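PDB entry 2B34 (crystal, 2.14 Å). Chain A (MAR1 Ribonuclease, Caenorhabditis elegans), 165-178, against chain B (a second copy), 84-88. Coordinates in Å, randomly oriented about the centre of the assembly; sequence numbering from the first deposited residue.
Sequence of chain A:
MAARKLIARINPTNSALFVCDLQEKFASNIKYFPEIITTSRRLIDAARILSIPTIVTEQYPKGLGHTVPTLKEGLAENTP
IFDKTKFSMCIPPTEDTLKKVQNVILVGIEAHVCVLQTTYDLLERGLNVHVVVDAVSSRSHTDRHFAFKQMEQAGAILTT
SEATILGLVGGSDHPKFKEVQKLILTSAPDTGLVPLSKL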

# COMPACT_ATOMS: atom_id res chain seq x y z
N ILE A 165 0.24 -22.70 -3.76
CA ILE A 165 0.08 -24.16 -3.90
C ILE A 165 -1.36 -24.51 -4.28
O ILE A 165 -1.59 -25.28 -5.23
CB ILE A 165 0.43 -24.93 -2.58
CG1 ILE A 165 1.79 -24.51 -1.99
CG2 ILE A 165 0.37 -26.44 -2.80
CD1 ILE A 165 2.97 -24.64 -2.91
N LEU A 166 -2.31 -23.94 -3.55
CA LEU A 166 -3.73 -24.19 -3.76
C LEU A 166 -4.25 -23.49 -5.01
O LEU A 166 -5.20 -23.97 -5.63
CB LEU A 166 -4.53 -23.76 -2.53
CG LEU A 166 -4.40 -24.67 -1.31
CD1 LEU A 166 -5.07 -24.05 -0.11
CD2 LEU A 166 -4.98 -26.06 -1.59
N GLY A 167 -3.64 -22.37 -5.37
CA GLY A 167 -3.96 -21.66 -6.61
C GLY A 167 -3.58 -22.47 -7.84
O GLY A 167 -4.27 -22.43 -8.86
N LEU A 168 -2.47 -23.21 -7.75
CA LEU A 168 -2.01 -24.06 -8.84
C LEU A 168 -2.98 -25.21 -9.15
O LEU A 168 -3.14 -25.59 -10.32
CB LEU A 168 -0.60 -24.61 -8.57
CG LEU A 168 0.57 -23.63 -8.72
CD1 LEU A 168 1.79 -24.10 -7.92
CD2 LEU A 168 0.94 -23.41 -10.19
N VAL A 169 -3.62 -25.77 -8.12
CA VAL A 169 -4.52 -26.93 -8.32
C VAL A 169 -5.98 -26.56 -8.64
O VAL A 169 -6.69 -27.35 -9.26
CB VAL A 169 -4.43 -27.97 -7.16
CG1 VAL A 169 -3.07 -28.66 -7.16
CG2 VAL A 169 -4.72 -27.33 -5.79
N GLY A 170 -6.41 -25.39 -8.19
CA GLY A 170 -7.72 -24.85 -8.58
C GLY A 170 -8.92 -25.40 -7.83
O GLY A 170 -9.96 -24.75 -7.76
N GLY A 171 -8.78 -26.60 -7.27
CA GLY A 171 -9.86 -27.26 -6.55
C GLY A 171 -9.43 -28.53 -5.83
O GLY A 171 -8.30 -28.99 -5.99
N SER A 172 -10.34 -29.08 -5.03
CA SER A 172 -10.06 -30.28 -4.23
C SER A 172 -10.18 -31.58 -5.04
O SER A 172 -9.81 -32.66 -4.56
CB SER A 172 -10.96 -30.32 -2.99
OG SER A 172 -12.33 -30.25 -3.35
N ASP A 173 -10.68 -31.47 -6.27
CA ASP A 173 -10.80 -32.63 -7.17
C ASP A 173 -9.63 -32.78 -8.14
O ASP A 173 -9.64 -33.67 -8.99
CB ASP A 173 -12.14 -32.59 -7.93
CG ASP A 173 -13.30 -33.19 -7.13
OD1 ASP A 173 -13.06 -33.77 -6.05
OD2 ASP A 173 -14.45 -33.09 -7.61
N HIS A 174 -8.62 -31.92 -8.01
CA HIS A 174 -7.39 -32.05 -8.79
C HIS A 174 -6.72 -33.39 -8.44
O HIS A 174 -6.64 -33.74 -7.26
CB HIS A 174 -6.43 -30.89 -8.51
CG HIS A 174 -5.26 -30.82 -9.45
ND1 HIS A 174 -4.09 -31.53 -9.24
CD2 HIS A 174 -5.09 -30.14 -10.60
CE1 HIS A 174 -3.25 -31.28 -10.23
NE2 HIS A 174 -3.83 -30.44 -11.07
N PRO A 175 -6.25 -34.14 -9.46
CA PRO A 175 -5.66 -35.46 -9.22
C PRO A 175 -4.51 -35.47 -8.22
O PRO A 175 -4.23 -36.50 -7.61
CB PRO A 175 -5.18 -35.90 -10.61
CG PRO A 175 -5.17 -34.67 -11.44
CD PRO A 175 -6.25 -33.79 -10.89
N LYS A 176 -3.86 -34.31 -8.05
CA LYS A 176 -2.71 -34.17 -7.16
C LYS A 176 -2.99 -33.33 -5.92
O LYS A 176 -2.07 -32.93 -5.21
CB LYS A 176 -1.51 -33.59 -7.94
CG LYS A 176 -0.52 -34.63 -8.46
CD LYS A 176 -1.03 -35.39 -9.67
CE LYS A 176 0.06 -36.28 -10.27
NZ LYS A 176 0.54 -37.34 -9.33
N PHE A 177 -4.27 -33.07 -5.64
CA PHE A 177 -4.66 -32.22 -4.50
C PHE A 177 -4.26 -32.79 -3.14
O PHE A 177 -3.70 -32.07 -2.31
CB PHE A 177 -6.16 -31.90 -4.53
CG PHE A 177 -6.67 -31.28 -3.26
CD1 PHE A 177 -6.44 -29.93 -2.99
CD2 PHE A 177 -7.37 -32.04 -2.33
CE1 PHE A 177 -6.90 -29.35 -1.81
CE2 PHE A 177 -7.83 -31.47 -1.15
CZ PHE A 177 -7.60 -30.12 -0.89
N LYS A 178 -4.57 -34.06 -2.92
CA LYS A 178 -4.24 -34.72 -1.65
C LYS A 178 -2.74 -34.76 -1.37
O LYS A 178 -2.31 -34.67 -0.22
CB LYS A 178 -4.86 -36.12 -1.57
CG LYS A 178 -6.32 -36.13 -1.13
CD LYS A 178 -6.44 -35.89 0.37
CE LYS A 178 -7.86 -35.54 0.77
NZ LYS A 178 -7.93 -35.03 2.17
N LYS B 84 -19.66 -27.05 -4.25
CA LYS B 84 -18.61 -27.08 -5.27
C LYS B 84 -17.37 -27.78 -4.73
O LYS B 84 -17.26 -28.03 -3.52
CB LYS B 84 -18.25 -25.65 -5.73
CG LYS B 84 -17.78 -24.72 -4.60
CD LYS B 84 -17.47 -23.32 -5.12
CE LYS B 84 -17.05 -22.37 -3.99
NZ LYS B 84 -15.85 -22.83 -3.25
N THR B 85 -16.44 -28.12 -5.62
CA THR B 85 -15.11 -28.59 -5.24
C THR B 85 -14.06 -27.60 -5.72
O THR B 85 -12.96 -27.51 -5.16
CB THR B 85 -14.80 -29.98 -5.82
OG1 THR B 85 -14.95 -29.95 -7.24
CG2 THR B 85 -15.74 -31.03 -5.24
N LYS B 86 -14.39 -26.85 -6.77
CA LYS B 86 -13.54 -25.79 -7.29
C LYS B 86 -13.52 -24.63 -6.29
O LYS B 86 -14.52 -24.33 -5.65
CB LYS B 86 -14.04 -25.32 -8.66
CG LYS B 86 -14.11 -26.45 -9.69
CD LYS B 86 -14.90 -26.07 -10.93
CE LYS B 86 -15.09 -27.27 -11.86
NZ LYS B 86 -16.03 -28.29 -11.30
N PHE B 87 -12.36 -23.98 -6.16
CA PHE B 87 -12.21 -22.91 -5.16
C PHE B 87 -13.02 -21.65 -5.50
O PHE B 87 -13.65 -21.06 -4.62
CB PHE B 87 -10.73 -22.60 -4.90
CG PHE B 87 -9.95 -23.78 -4.36
CD1 PHE B 87 -10.52 -24.63 -3.41
CD2 PHE B 87 -8.65 -24.02 -4.78
CE1 PHE B 87 -9.81 -25.72 -2.91
CE2 PHE B 87 -7.92 -25.10 -4.28
CZ PHE B 87 -8.50 -25.95 -3.34
N SER B 88 -13.02 -21.28 -6.77
CA SER B 88 -13.77 -20.12 -7.24
C SER B 88 -15.29 -20.34 -7.17
O SER B 88 -15.78 -21.42 -7.52
CB SER B 88 -13.36 -19.77 -8.67
OG SER B 88 -14.16 -18.73 -9.19
O HOH W 1 -10.77 -22.37 -8.58
O HOH W 2 -11.93 -29.26 -8.21

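How do the two backbones meet? Gly170(A) is the first residue after the helix of chain A to leave helical phi/psi, with a positive phi of 80° that favours glycine, and the chain then passes through the extended Gly171(A). There it forms a single beta bridge with Lys86(B), the CA atoms of Gly171(A) and Lys86(B) 4.0 Å apart. Two hydrogen bonds frame it: Phe87(B) N donates to Gly170(A) O at 3.0 Å, almost straight, and Ser172(A) N donates to Thr85(B) O at 3.1 Å. Beside the bridge, water 1 links the chains, donating to Gly170(A) O (2.6 Å) and accepting from Ser88(B) N (3.1 Å).

Why does glycine suit the place of Gly171(A)? Its CA lies over the face of the Phe87(B) ring, 3.7 Å from the ring centroid in a CH-pi contact. An ideal CB built on Gly171(A) would fall 3.1 Å from Thr85(B) O and 3.1 Å from Lys86(B) CA, so the bare backbone permits this close approach.

What receives the Phe87(B) side chain? Its CA-to-CB bond points toward chain A, and the residue gives up more area to the contact than any other. Leu166(A) CD2 lies 3.9 Å from Phe87(B) CZ. At the ring edge, Val169(A) CG2 is 4.2 Å from Phe87(B) CE2 and Phe177(A) CE1 4.1 Å from Phe87(B) CZ. These apolar groups suit a buried aromatic ring. Leu166(A) O also approaches the edge, 3.2 Å from Phe87(B) CE2, while accepting a hydrogen bond from Gly170(A) N.

How do the polar side chains finish the contact? The CA-to-CB bond of Thr85(B) points toward chain A, and its OG1 lies 3.2 Å from Asp173(A) OD2, at best a weak hydrogen bond. Water 2 lies 3.2 Å from Thr85(B) OG1 and accepts from Asp173(A) N, also at 3.2 Å. The CA-to-CB bond of Lys86(B) instead points away from chain A, and the residue is exposed.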